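Local coordinates for protein steroid delta-isomerase (Pseudomonas aeruginosa, PDB 3MSO) that probably isomerises the double bond of a steroid or a similar small molecule and has an NTF2-like, SnoaL-type fold, at residues B[39-44]-B[110-115]; B[59-64]-B[132-137]; B[71-76]-B[84-89]; B[92-97]-B[119-124]; B[99-104]-B[114-119]. All coordinates share one frame; numbering follows the deposited sequence.

Contact 1. Residues B[39-44]-B[110-115]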
# COMPACT_ATOMS: atom_id res chain seq x y z
N VAL B 39 -21.83 -3.43 7.16
CA VAL B 39 -20.65 -2.70 6.70
C VAL B 39 -19.36 -3.50 6.93
O VAL B 39 -19.19 -4.11 7.99
CB VAL B 39 -20.65 -1.32 7.38
CG1 VAL B 39 -19.25 -0.79 7.63
CG2 VAL B 39 -21.48 -0.32 6.58
N PHE B 40 -18.47 -3.50 5.92
CA PHE B 40 -17.17 -4.15 6.02
C PHE B 40 -16.09 -3.09 5.93
O PHE B 40 -16.03 -2.33 4.96
CB PHE B 40 -16.98 -5.24 4.96
CG PHE B 40 -15.61 -5.91 5.02
CD1 PHE B 40 -15.36 -6.92 5.94
CD2 PHE B 40 -14.59 -5.54 4.16
CE1 PHE B 40 -14.11 -7.53 6.00
CE2 PHE B 40 -13.34 -6.14 4.23
CZ PHE B 40 -13.10 -7.13 5.15
N ARG B 41 -15.23 -3.03 6.96
CA ARG B 41 -14.10 -2.10 7.05
C ARG B 41 -12.81 -2.85 6.79
O ARG B 41 -12.34 -3.63 7.62
CB ARG B 41 -14.09 -1.33 8.38
CG ARG B 41 -15.39 -0.58 8.58
CD ARG B 41 -15.46 0.25 9.82
NE ARG B 41 -16.83 0.71 10.04
CZ ARG B 41 -17.38 1.75 9.44
NH1 ARG B 41 -16.68 2.48 8.58
NH2 ARG B 41 -18.65 2.07 9.68
N SER B 42 -12.30 -2.68 5.57
CA SER B 42 -11.11 -3.35 5.04
C SER B 42 -9.82 -2.96 5.77
O SER B 42 -9.62 -1.79 6.09
CB SER B 42 -10.97 -3.06 3.55
OG SER B 42 -9.94 -3.82 2.95
N PRO B 43 -8.88 -3.91 5.98
CA PRO B 43 -7.58 -3.51 6.55
C PRO B 43 -6.77 -2.66 5.56
O PRO B 43 -5.81 -2.01 5.96
CB PRO B 43 -6.89 -4.86 6.80
CG PRO B 43 -7.51 -5.80 5.83
CD PRO B 43 -8.93 -5.36 5.68
N MSE B 44 -7.19 -2.66 4.28
CA MSE B 44 -6.55 -2.01 3.16
C MSE B 44 -7.03 -0.60 2.87
O MSE B 44 -6.21 0.25 2.53
CB MSE B 44 -6.74 -2.86 1.90
CG MSE B 44 -5.84 -4.09 1.82
SE MSE B 44 -3.93 -3.56 1.73
CE MSE B 44 -3.87 -2.67 0.01
N ILE B 110 -24.93 -9.43 12.15
CA ILE B 110 -23.65 -8.74 11.99
C ILE B 110 -23.95 -7.41 11.32
O ILE B 110 -24.56 -7.41 10.26
CB ILE B 110 -22.61 -9.59 11.20
CG1 ILE B 110 -22.22 -10.89 11.96
CG2 ILE B 110 -21.36 -8.73 10.84
CD1 ILE B 110 -21.51 -11.98 11.11
N VAL B 111 -23.56 -6.28 11.95
CA VAL B 111 -23.76 -4.92 11.44
C VAL B 111 -22.45 -4.26 10.98
O VAL B 111 -22.45 -3.49 10.02
CB VAL B 111 -24.60 -4.00 12.37
CG1 VAL B 111 -25.99 -4.58 12.60
CG2 VAL B 111 -23.90 -3.73 13.71
N ASP B 112 -21.35 -4.55 11.66
CA ASP B 112 -20.04 -4.00 11.34
C ASP B 112 -18.96 -5.11 11.46
O ASP B 112 -18.88 -5.80 12.48
CB ASP B 112 -19.73 -2.80 12.26
CG ASP B 112 -18.60 -1.91 11.79
OD1 ASP B 112 -17.43 -2.20 12.14
OD2 ASP B 112 -18.88 -0.89 11.13
N PHE B 113 -18.17 -5.29 10.41
CA PHE B 113 -17.12 -6.27 10.39
C PHE B 113 -15.86 -5.54 9.96
O PHE B 113 -15.72 -5.17 8.79
CB PHE B 113 -17.45 -7.40 9.41
CG PHE B 113 -16.71 -8.70 9.67
CD1 PHE B 113 -15.32 -8.76 9.60
CD2 PHE B 113 -17.42 -9.87 9.91
CE1 PHE B 113 -14.65 -9.96 9.81
CE2 PHE B 113 -16.74 -11.08 10.11
CZ PHE B 113 -15.36 -11.12 10.05
N GLU B 114 -14.96 -5.31 10.93
CA GLU B 114 -13.71 -4.59 10.75
C GLU B 114 -12.52 -5.52 10.91
O GLU B 114 -12.39 -6.20 11.92
CB GLU B 114 -13.68 -3.45 11.75
CG GLU B 114 -12.53 -2.48 11.59
CD GLU B 114 -12.63 -1.27 12.50
OE1 GLU B 114 -13.60 -1.18 13.29
OE2 GLU B 114 -11.72 -0.42 12.44
N VAL B 115 -11.65 -5.55 9.89
CA VAL B 115 -10.45 -6.40 9.89
C VAL B 115 -9.19 -5.53 9.96
O VAL B 115 -9.14 -4.48 9.33
CB VAL B 115 -10.43 -7.36 8.67
CG1 VAL B 115 -9.18 -8.24 8.65
CG2 VAL B 115 -11.69 -8.23 8.62
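Phe40 and Phe113 stand side by side on one face of the sheet and point the same way. Each has CG anti to its backbone N, and CE1 of Phe40 lies 4.0 Å from CD1 of Phe113. The Phe40 ring also crosses Val115 obliquely, with Phe40 CE1 3.6 Å from Val115 CG2. Leu59 and other residues of helix 52-65 cover this face. Val39, Arg41, Asp112 and Glu114 point to the other face. There the extended Arg41 chain meets Asp112 at about a right angle. The guanidinium and carboxylate planes are nearly coplanar, 23° apart. Arg41 NE donates to the syn lone pair of Asp112 OD2 at 2.8 Å, and NH2 adds a weak bond to the same oxygen. Strands 38-41 and 110-118 pair in parallel in the NTF2-like sheet; Arg41 N reaches Phe113 O at 2.9 Å. Glu114 turns its carboxylate to Arg118 and Lys97 of the second subunit. The chemistry thus divides: apolar packing toward the helix, paired charges on the face meeting the second subunit.

Contact 2. Residues B[59-64]-B[132-137]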
# COMPACT_ATOMS: atom_id res chain seq x y z
N LEU B 59 -15.89 -11.18 2.29
CA LEU B 59 -15.60 -12.17 3.34
C LEU B 59 -15.36 -13.56 2.78
O LEU B 59 -14.55 -14.29 3.34
CB LEU B 59 -16.62 -12.18 4.48
CG LEU B 59 -16.65 -10.94 5.37
CD1 LEU B 59 -17.92 -10.91 6.22
CD2 LEU B 59 -15.44 -10.86 6.26
N ASN B 60 -15.99 -13.89 1.64
CA ASN B 60 -15.76 -15.16 0.96
C ASN B 60 -14.43 -15.15 0.24
O ASN B 60 -13.75 -16.18 0.19
CB ASN B 60 -16.87 -15.46 -0.04
CG ASN B 60 -17.91 -16.39 0.50
OD1 ASN B 60 -18.93 -15.94 1.04
ND2 ASN B 60 -17.68 -17.70 0.38
N THR B 61 -14.05 -13.99 -0.33
CA THR B 61 -12.81 -13.80 -1.06
C THR B 61 -11.62 -13.89 -0.12
O THR B 61 -10.67 -14.63 -0.40
CB THR B 61 -12.85 -12.49 -1.85
OG1 THR B 61 -14.02 -12.49 -2.67
CG2 THR B 61 -11.63 -12.32 -2.74
N VAL B 62 -11.69 -13.15 1.02
CA VAL B 62 -10.67 -13.12 2.07
C VAL B 62 -10.38 -14.56 2.56
O VAL B 62 -9.22 -14.92 2.77
CB VAL B 62 -11.09 -12.11 3.18
CG1 VAL B 62 -10.33 -12.31 4.49
CG2 VAL B 62 -10.95 -10.66 2.70
N LEU B 63 -11.42 -15.42 2.53
CA LEU B 63 -11.38 -16.83 2.89
C LEU B 63 -10.54 -17.65 1.93
O LEU B 63 -9.93 -18.64 2.35
CB LEU B 63 -12.82 -17.38 2.98
CG LEU B 63 -13.04 -18.84 3.35
CD1 LEU B 63 -12.81 -19.08 4.84
CD2 LEU B 63 -14.43 -19.30 2.93
N THR B 64 -10.49 -17.26 0.65
CA THR B 64 -9.72 -17.99 -0.38
C THR B 64 -8.25 -17.57 -0.41
O THR B 64 -7.43 -18.21 -1.05
CB THR B 64 -10.40 -17.87 -1.77
OG1 THR B 64 -10.39 -16.50 -2.19
CG2 THR B 64 -11.83 -18.42 -1.79
N ARG B 132 -5.96 -9.59 -6.94
CA ARG B 132 -5.65 -10.64 -7.92
C ARG B 132 -6.86 -11.59 -8.00
O ARG B 132 -7.28 -11.91 -9.11
CB ARG B 132 -4.35 -11.37 -7.48
CG ARG B 132 -3.69 -12.25 -8.55
CD ARG B 132 -2.22 -11.92 -8.83
NE ARG B 132 -1.83 -12.16 -10.23
N ARG B 133 -7.48 -11.99 -6.84
CA ARG B 133 -8.66 -12.87 -6.81
C ARG B 133 -9.87 -12.20 -7.41
O ARG B 133 -10.57 -12.82 -8.19
CB ARG B 133 -9.06 -13.33 -5.40
CG ARG B 133 -8.12 -14.25 -4.69
CD ARG B 133 -8.11 -15.70 -5.15
NE ARG B 133 -7.41 -16.51 -4.16
CZ ARG B 133 -6.10 -16.42 -3.90
NH1 ARG B 133 -5.34 -15.57 -4.58
NH2 ARG B 133 -5.56 -17.17 -2.95
N LEU B 134 -10.13 -10.95 -7.02
CA LEU B 134 -11.29 -10.25 -7.57
C LEU B 134 -11.17 -10.11 -9.08
O LEU B 134 -12.16 -10.29 -9.78
CB LEU B 134 -11.50 -8.91 -6.88
CG LEU B 134 -11.81 -8.95 -5.41
CD1 LEU B 134 -11.95 -7.54 -4.89
CD2 LEU B 134 -13.05 -9.79 -5.12
N ALA B 135 -9.93 -9.89 -9.58
CA ALA B 135 -9.60 -9.81 -11.01
C ALA B 135 -9.83 -11.17 -11.69
O ALA B 135 -10.29 -11.21 -12.84
CB ALA B 135 -8.15 -9.37 -11.19
N SER B 136 -9.48 -12.27 -10.99
CA SER B 136 -9.65 -13.65 -11.44
C SER B 136 -11.14 -13.98 -11.61
O SER B 136 -11.52 -14.52 -12.66
CB SER B 136 -8.99 -14.62 -10.48
N TYR B 137 -11.97 -13.62 -10.62
CA TYR B 137 -13.41 -13.86 -10.65
C TYR B 137 -14.12 -13.10 -11.76
O TYR B 137 -15.04 -13.65 -12.38
CB TYR B 137 -14.08 -13.57 -9.30
CG TYR B 137 -13.52 -14.35 -8.13
CD1 TYR B 137 -13.44 -15.74 -8.18
CD2 TYR B 137 -13.16 -13.72 -6.95
CE1 TYR B 137 -12.95 -16.48 -7.10
CE2 TYR B 137 -12.64 -14.44 -5.87
CZ TYR B 137 -12.55 -15.82 -5.95
OH TYR B 137 -12.08 -16.54 -4.87
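Arg133 links helices 52-65 and 120-138, whose segment axes cross at 111° and come within 10.5 Å. Its CB touches the methyl CG2 of Thr61 at 3.8 Å. CG is anti to the carbonyl carbon, and the chain then bends at chi2 (-76°), which carries it past Thr64 in the opposite direction. CD of Arg133 passes OG1 of Thr64 at 3.8 Å. At the tip, Arg133 NH2 donates to Thr64 O at 2.9 Å; this oxygen lies near the guanidinium plane, while the nitrogen sits above the carbonyl plane. NH1 turns back to a salt bridge with Glu129 on its own helix. Tyr137 comes from one turn further along. Its OH meets Thr64 tip to tip and donates to Thr64 OG1 at 3.2 Å. Thr64 OG1 in turn donates to a lone pair of Thr61 O at 2.6 Å. Beside this polar group, Thr61 CG2 rests on Leu134 CD2 at 3.8 Å and at the edge of the Tyr137 ring, in its plane. The helix-helix joint therefore has a methyl-lined buried side and a polar side. On the polar side Thr64 is held through both its carbonyl and its hydroxyl, which should fix this part of the chain against helix 120-138.

Contact 3. Residues B[71-76]-B[84-89]; sequences YHRQLA and VLEFSA
Segments 71-76 and 84-89 run antiparallel at 160°, and a beta bulge shifts their register by one residue between Tyr71 and Gln74. They form the hairpin of strands 69-77 and 82-91, at one end of the chain's NTF2-like sheet. Leu75 and Val84 are a hydrogen-bonded pair with both backbone bonds made; Leu75, with Ala76, also pairs with a strand of the second subunit. Tyr71 and Leu85 cross obliquely, Tyr71 CE1 to Leu85 CB 3.5 Å, on the face covered by helix 9-23. The Tyr71 OH hydrogen-bonds with Asp100 and Trp18. Gln74 and Leu85 cross on the same face. Toward the other side, Arg73 grips Glu86 side-on: Arg73 NE reaches Glu86 OE1 at 3.0 Å and NH2 reaches OE2 at 2.9 Å. Both oxygens lie in the guanidinium plane but are met from above the carboxylate plane, the two planes being 44° apart. OE1 also takes Arg73 N on its anti lone pair, and OE2 is shared with Lys97. Further along, at the ring edge of His72, NE2 hydrogen-bonds Ser88 OG at 2.6 Å.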
# COMPACT_ATOMS: atom_id res chain seq x y z
N TYR B 71 -7.69 -19.28 14.72
CA TYR B 71 -8.18 -18.32 15.72
C TYR B 71 -7.43 -18.53 17.03
O TYR B 71 -7.02 -19.65 17.32
CB TYR B 71 -9.69 -18.46 15.94
CG TYR B 71 -10.53 -17.71 14.92
CD1 TYR B 71 -10.29 -16.36 14.63
CD2 TYR B 71 -11.60 -18.33 14.28
CE1 TYR B 71 -11.09 -15.66 13.74
CE2 TYR B 71 -12.42 -17.63 13.39
CZ TYR B 71 -12.17 -16.30 13.13
OH TYR B 71 -12.95 -15.62 12.24
N HIS B 72 -7.19 -17.46 17.76
CA HIS B 72 -6.50 -17.53 19.04
C HIS B 72 -7.36 -16.93 20.15
O HIS B 72 -8.37 -17.54 20.47
CB HIS B 72 -5.09 -16.95 18.91
CG HIS B 72 -4.28 -17.71 17.91
ND1 HIS B 72 -3.90 -19.02 18.15
CD2 HIS B 72 -3.87 -17.35 16.68
CE1 HIS B 72 -3.25 -19.40 17.07
NE2 HIS B 72 -3.21 -18.44 16.16
N ARG B 73 -7.03 -15.75 20.67
CA ARG B 73 -7.83 -15.09 21.70
C ARG B 73 -9.13 -14.56 21.17
O ARG B 73 -9.22 -14.09 20.02
CB ARG B 73 -7.05 -13.92 22.36
CG ARG B 73 -5.96 -14.37 23.33
CD ARG B 73 -5.15 -13.20 23.81
NE ARG B 73 -4.31 -12.64 22.75
CZ ARG B 73 -3.41 -11.68 22.95
NH1 ARG B 73 -3.24 -11.17 24.16
NH2 ARG B 73 -2.68 -11.23 21.94
N GLN B 74 -10.16 -14.61 22.02
CA GLN B 74 -11.49 -14.10 21.73
C GLN B 74 -11.86 -13.21 22.89
O GLN B 74 -11.82 -13.64 24.05
CB GLN B 74 -12.50 -15.24 21.53
CG GLN B 74 -12.10 -16.12 20.35
CD GLN B 74 -13.14 -17.10 19.93
OE1 GLN B 74 -14.32 -16.95 20.21
NE2 GLN B 74 -12.69 -18.12 19.22
N LEU B 75 -12.16 -11.96 22.59
CA LEU B 75 -12.46 -10.94 23.57
C LEU B 75 -13.82 -10.31 23.29
O LEU B 75 -14.15 -10.05 22.13
CB LEU B 75 -11.36 -9.85 23.53
CG LEU B 75 -9.88 -10.33 23.57
CD1 LEU B 75 -9.28 -10.39 22.16
CD2 LEU B 75 -9.05 -9.47 24.49
N ALA B 76 -14.58 -10.06 24.34
CA ALA B 76 -15.91 -9.46 24.26
C ALA B 76 -15.96 -8.08 24.91
O ALA B 76 -15.32 -7.86 25.95
CB ALA B 76 -16.94 -10.37 24.92
N VAL B 84 -13.86 -9.47 19.43
CA VAL B 84 -12.60 -9.42 18.69
C VAL B 84 -12.08 -10.85 18.65
O VAL B 84 -11.92 -11.50 19.70
CB VAL B 84 -11.55 -8.41 19.24
CG1 VAL B 84 -10.13 -8.76 18.76
CG2 VAL B 84 -11.91 -6.98 18.84
N LEU B 85 -11.91 -11.36 17.42
CA LEU B 85 -11.38 -12.71 17.17
C LEU B 85 -9.98 -12.55 16.60
O LEU B 85 -9.83 -12.12 15.45
CB LEU B 85 -12.28 -13.53 16.21
CG LEU B 85 -13.78 -13.51 16.48
CD1 LEU B 85 -14.54 -14.13 15.35
CD2 LEU B 85 -14.11 -14.15 17.84
N GLU B 86 -8.97 -12.81 17.45
CA GLU B 86 -7.55 -12.74 17.09
C GLU B 86 -7.21 -13.96 16.24
O GLU B 86 -7.61 -15.08 16.59
CB GLU B 86 -6.68 -12.73 18.37
CG GLU B 86 -5.19 -12.86 18.10
CD GLU B 86 -4.33 -13.14 19.31
OE1 GLU B 86 -4.70 -14.00 20.14
OE2 GLU B 86 -3.24 -12.53 19.39
N PHE B 87 -6.47 -13.75 15.13
CA PHE B 87 -6.05 -14.85 14.28
C PHE B 87 -4.62 -14.73 13.79
O PHE B 87 -4.04 -13.63 13.74
CB PHE B 87 -7.02 -15.05 13.08
CG PHE B 87 -7.06 -13.92 12.06
CD1 PHE B 87 -6.11 -13.83 11.04
CD2 PHE B 87 -8.08 -12.96 12.11
CE1 PHE B 87 -6.16 -12.79 10.11
CE2 PHE B 87 -8.12 -11.91 11.17
CZ PHE B 87 -7.15 -11.83 10.19
N SER B 88 -4.07 -15.88 13.37
CA SER B 88 -2.79 -16.02 12.68
C SER B 88 -3.16 -16.61 11.33
O SER B 88 -4.17 -17.29 11.21
CB SER B 88 -1.87 -16.97 13.43
OG SER B 88 -2.51 -18.21 13.68
N ALA B 89 -2.37 -16.30 10.30
CA ALA B 89 -2.58 -16.77 8.92
C ALA B 89 -1.28 -16.53 8.14
O ALA B 89 -0.31 -15.99 8.70
CB ALA B 89 -3.74 -16.01 8.26

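Contact 4. Residues B[92-97]-B[119-124]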
# COMPACT_ATOMS: atom_id res chain seq x y z
N GLY B 92 1.29 -16.78 1.18
CA GLY B 92 2.53 -17.26 0.58
C GLY B 92 3.58 -17.41 1.66
O GLY B 92 3.40 -18.17 2.62
N GLU B 93 4.66 -16.63 1.55
CA GLU B 93 5.78 -16.57 2.49
C GLU B 93 5.47 -15.66 3.67
O GLU B 93 6.14 -15.75 4.71
CB GLU B 93 7.02 -16.02 1.77
N ARG B 94 4.46 -14.76 3.50
CA ARG B 94 4.11 -13.77 4.50
C ARG B 94 3.27 -14.27 5.63
O ARG B 94 2.09 -14.56 5.49
CB ARG B 94 3.61 -12.46 3.88
CG ARG B 94 4.71 -11.40 3.76
CD ARG B 94 5.91 -11.91 3.00
NE ARG B 94 7.03 -10.96 2.99
CZ ARG B 94 7.35 -10.20 1.96
NH1 ARG B 94 6.62 -10.24 0.84
NH2 ARG B 94 8.39 -9.38 2.03
N GLU B 95 3.94 -14.38 6.76
CA GLU B 95 3.37 -14.79 8.02
C GLU B 95 2.58 -13.59 8.55
O GLU B 95 3.09 -12.48 8.53
CB GLU B 95 4.52 -15.18 8.97
CG GLU B 95 4.15 -16.21 10.01
CD GLU B 95 3.83 -17.57 9.44
OE1 GLU B 95 4.79 -18.30 9.07
OE2 GLU B 95 2.63 -17.91 9.35
N LEU B 96 1.32 -13.76 8.92
CA LEU B 96 0.60 -12.59 9.41
C LEU B 96 -0.22 -12.82 10.69
O LEU B 96 -0.47 -13.95 11.11
CB LEU B 96 -0.20 -11.84 8.32
CG LEU B 96 -1.40 -12.56 7.71
CD1 LEU B 96 -2.70 -12.40 8.56
CD2 LEU B 96 -1.65 -12.08 6.31
N LYS B 97 -0.66 -11.71 11.25
CA LYS B 97 -1.43 -11.65 12.48
C LYS B 97 -2.58 -10.69 12.23
O LYS B 97 -2.40 -9.69 11.52
CB LYS B 97 -0.50 -11.10 13.55
CG LYS B 97 -0.80 -11.54 14.92
CD LYS B 97 -0.63 -13.02 15.19
CE LYS B 97 -1.58 -13.28 16.33
NZ LYS B 97 -1.38 -12.29 17.45
N PRO B 119 2.24 -7.78 10.18
CA PRO B 119 2.93 -6.48 9.96
C PRO B 119 2.63 -5.91 8.58
O PRO B 119 1.84 -6.49 7.83
CB PRO B 119 4.40 -6.85 10.12
CG PRO B 119 4.48 -8.25 9.58
CD PRO B 119 3.13 -8.91 9.86
N MSE B 120 3.26 -4.79 8.22
CA MSE B 120 3.09 -4.17 6.91
C MSE B 120 3.19 -5.19 5.75
O MSE B 120 2.30 -5.22 4.90
CB MSE B 120 4.14 -3.06 6.74
CG MSE B 120 4.19 -2.49 5.33
SE MSE B 120 2.58 -1.53 4.90
CE MSE B 120 3.28 0.20 5.53
N SER B 121 4.27 -6.01 5.73
CA SER B 121 4.55 -7.05 4.72
C SER B 121 3.38 -8.01 4.52
O SER B 121 3.07 -8.36 3.37
CB SER B 121 5.82 -7.83 5.09
OG SER B 121 5.89 -8.09 6.48
N GLY B 122 2.73 -8.40 5.62
CA GLY B 122 1.57 -9.28 5.61
C GLY B 122 0.37 -8.60 4.98
O GLY B 122 -0.31 -9.20 4.15
N LEU B 123 0.12 -7.31 5.37
CA LEU B 123 -0.97 -6.48 4.84
C LEU B 123 -0.79 -6.30 3.33
O LEU B 123 -1.75 -6.52 2.58
CB LEU B 123 -1.03 -5.13 5.55
CG LEU B 123 -2.15 -4.16 5.16
CD1 LEU B 123 -3.53 -4.75 5.41
CD2 LEU B 123 -2.00 -2.79 5.88
N GLN B 124 0.44 -5.96 2.89
CA GLN B 124 0.78 -5.78 1.47
C GLN B 124 0.41 -7.04 0.65
O GLN B 124 -0.26 -6.93 -0.38
CB GLN B 124 2.28 -5.50 1.31
CG GLN B 124 2.79 -4.16 1.81
CD GLN B 124 4.29 -4.04 1.57
OE1 GLN B 124 5.04 -3.39 2.30
NE2 GLN B 124 4.76 -4.69 0.53
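The guanidinium of Arg94 has CB of Ser121 over one face, with Arg94 NE 4.0 Å from Ser121 CB. At its outer end, Arg94 NH2 forms a salt bridge with Glu93 of the fourth subunit, so its charge is paired across the interface. The Arg94 chain is bent at chi2 (55°), which brings it alongside the first turn of the helix. Arg94 CG then lies 3.5 Å from Ser121 O. Contact between the segments is by van der Waals touch. Gly122 has no side chain, so the helix backbone sits close to the strand: Gly122 CA is 4.1 Å from Leu96 CB. Leu96 CD2 reaches Gly122 O at 3.8 Å. Pro119, the N-cap residue after a cis peptide bond, sets its CD 3.8 Å from Glu95 O. Helix 120-138, which follows the last strand of this NTF2-like fold, thus begins by crossing the beginning of strand 94-104 at 103°. Leu96 also packs on Phe87 and Ala89 of strand 82-91 and on Val117 of strand 110-118.

Contact 5. Residues B[99-104]-B[114-119]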
# COMPACT_ATOMS: atom_id res chain seq x y z
N ILE B 99 -7.07 -9.42 13.35
CA ILE B 99 -8.29 -9.41 14.14
C ILE B 99 -9.55 -9.26 13.29
O ILE B 99 -9.55 -8.50 12.34
CB ILE B 99 -8.30 -8.38 15.32
CG1 ILE B 99 -8.16 -6.92 14.84
CG2 ILE B 99 -7.31 -8.74 16.41
CD1 ILE B 99 -9.03 -5.88 15.64
N ASP B 100 -10.62 -9.97 13.66
CA ASP B 100 -11.95 -9.79 13.09
C ASP B 100 -12.66 -9.08 14.25
O ASP B 100 -12.75 -9.67 15.33
CB ASP B 100 -12.66 -11.14 12.80
CG ASP B 100 -12.11 -11.90 11.62
OD1 ASP B 100 -11.73 -11.26 10.62
OD2 ASP B 100 -12.10 -13.16 11.66
N MSE B 101 -13.03 -7.80 14.07
CA MSE B 101 -13.74 -7.05 15.11
C MSE B 101 -15.19 -6.91 14.65
O MSE B 101 -15.50 -6.08 13.80
CB MSE B 101 -13.08 -5.70 15.42
CG MSE B 101 -13.81 -4.90 16.53
SE MSE B 101 -12.61 -3.73 17.54
CE MSE B 101 -11.87 -2.70 16.11
N ILE B 102 -16.05 -7.77 15.20
CA ILE B 102 -17.46 -7.89 14.84
C ILE B 102 -18.40 -7.22 15.86
O ILE B 102 -18.32 -7.53 17.06
CB ILE B 102 -17.85 -9.40 14.62
CG1 ILE B 102 -16.76 -10.19 13.81
CG2 ILE B 102 -19.27 -9.56 14.04
CD1 ILE B 102 -16.92 -11.66 13.79
N ARG B 103 -19.30 -6.36 15.36
CA ARG B 103 -20.39 -5.73 16.11
C ARG B 103 -21.73 -6.33 15.61
O ARG B 103 -21.97 -6.41 14.40
CB ARG B 103 -20.40 -4.21 15.96
CG ARG B 103 -21.50 -3.53 16.79
CD ARG B 103 -21.69 -2.08 16.44
NE ARG B 103 -20.71 -1.24 17.13
CZ ARG B 103 -19.72 -0.59 16.54
NH1 ARG B 103 -19.58 -0.64 15.21
NH2 ARG B 103 -18.88 0.15 17.25
N PHE B 104 -22.59 -6.75 16.56
CA PHE B 104 -23.89 -7.34 16.28
C PHE B 104 -25.04 -6.43 16.76
O PHE B 104 -24.84 -5.58 17.64
CB PHE B 104 -23.99 -8.67 17.03
CG PHE B 104 -22.93 -9.69 16.75
CD1 PHE B 104 -23.09 -10.61 15.72
CD2 PHE B 104 -21.82 -9.79 17.56
CE1 PHE B 104 -22.11 -11.57 15.48
CE2 PHE B 104 -20.86 -10.77 17.33
CZ PHE B 104 -21.01 -11.65 16.29
N GLU B 114 -14.96 -5.31 10.93
CA GLU B 114 -13.71 -4.59 10.75
C GLU B 114 -12.52 -5.52 10.91
O GLU B 114 -12.39 -6.20 11.92
CB GLU B 114 -13.68 -3.45 11.75
CG GLU B 114 -12.53 -2.48 11.59
CD GLU B 114 -12.63 -1.27 12.50
OE1 GLU B 114 -13.60 -1.18 13.29
OE2 GLU B 114 -11.72 -0.42 12.44
N VAL B 115 -11.65 -5.55 9.89
CA VAL B 115 -10.45 -6.40 9.89
C VAL B 115 -9.19 -5.53 9.96
O VAL B 115 -9.14 -4.48 9.33
CB VAL B 115 -10.43 -7.36 8.67
CG1 VAL B 115 -9.18 -8.24 8.65
CG2 VAL B 115 -11.69 -8.23 8.62
N MSE B 116 -8.20 -5.95 10.76
CA MSE B 116 -6.85 -5.33 10.85
C MSE B 116 -5.83 -6.47 10.74
O MSE B 116 -6.05 -7.57 11.25
CB MSE B 116 -6.62 -4.57 12.15
CG MSE B 116 -7.66 -3.52 12.44
SE MSE B 116 -7.12 -2.37 13.89
CE MSE B 116 -8.84 -1.54 14.21
N VAL B 117 -4.74 -6.20 10.05
CA VAL B 117 -3.67 -7.17 9.82
C VAL B 117 -2.34 -6.47 10.12
O VAL B 117 -2.24 -5.25 9.97
CB VAL B 117 -3.78 -7.76 8.36
CG1 VAL B 117 -2.45 -8.31 7.85
CG2 VAL B 117 -4.87 -8.84 8.29
N ARG B 118 -1.37 -7.24 10.63
CA ARG B 118 0.01 -6.82 10.90
C ARG B 118 0.96 -8.00 10.58
O ARG B 118 0.52 -9.16 10.69
CB ARG B 118 0.18 -6.30 12.34
CG ARG B 118 -0.03 -7.35 13.43
CD ARG B 118 0.57 -6.88 14.75
NE ARG B 118 2.03 -6.90 14.71
CZ ARG B 118 2.76 -7.96 15.01
NH1 ARG B 118 2.18 -9.09 15.38
NH2 ARG B 118 4.08 -7.91 14.94
N PRO B 119 2.24 -7.78 10.18
CA PRO B 119 2.93 -6.48 9.96
C PRO B 119 2.63 -5.91 8.58
O PRO B 119 1.84 -6.49 7.83
CB PRO B 119 4.40 -6.85 10.12
CG PRO B 119 4.48 -8.25 9.58
CD PRO B 119 3.13 -8.91 9.86
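This is the ladder of the beta hairpin formed by strands 94-104 and 110-118, which run antiparallel at 163°. Ile99 and Met116 make one hydrogen-bonded pair, with Ile99 N to Met116 O at 3.0 Å and the return bond from Met116 N to Ile99 O at 3.3 Å. Met101 and Glu114 make the next. Met101 N gives to Glu114 O at 2.8 Å, nearly along the C=O axis, whereas Glu114 N approaches Met101 O from above the carbonyl plane. Asp100 and Val115 form the non-hydrogen-bonded pair between them. The two strands are central in the curved mixed sheet of this NTF2-like fold, with 82-91 next to 94-104 and 38-41 next to 110-118. One face carries Ile99, Met101, Glu114 and Met116, all pointing the same way. Ile99 CG1 lies beside Met116 CB at 3.9 Å. The selenomethionine Met101 is bent at chi3 (56°), and its CE meets CE of the extended selenomethionine Met116 at 3.8 Å. Met101 CE also lies 3.6 Å from OE1 of Glu114, whose carboxylate is paired with Arg118 of the second subunit. On this side Met101 packs on Arg73 of the second subunit, and Met116 on Arg118 of that subunit. On the other face Asp100 stands alongside Val115, with Asp100 OD1 3.6 Å from Val115 CG2. Asp100 OD2 has Tyr71 as its hydrogen-bond partner, and Phe113 and Phe87 pack around the side chain.

In the fold
From the N terminus, contact 1 opens first, at strand 38-41, and contact 2 next, at helix 52-65. Contact 3 then closes a short hairpin, nested inside the loops of both. Contact 4 opens at the start of strand 94-104 and contact 5 further along it. Contacts 1 and 5 both end on strand 110-118 and share two residues, so they join three neighbouring strands; contact 3 extends the same sheet. Contact 4 closes at the start of helix 120-138 and encloses contact 5. Contact 2 closes last and encloses contact 4. Contact 1 crosses contacts 2 and 4 along the chain. Contact 4 ties helix 120-138 to the sheet, and contact 2 ties that helix to helix 52-65.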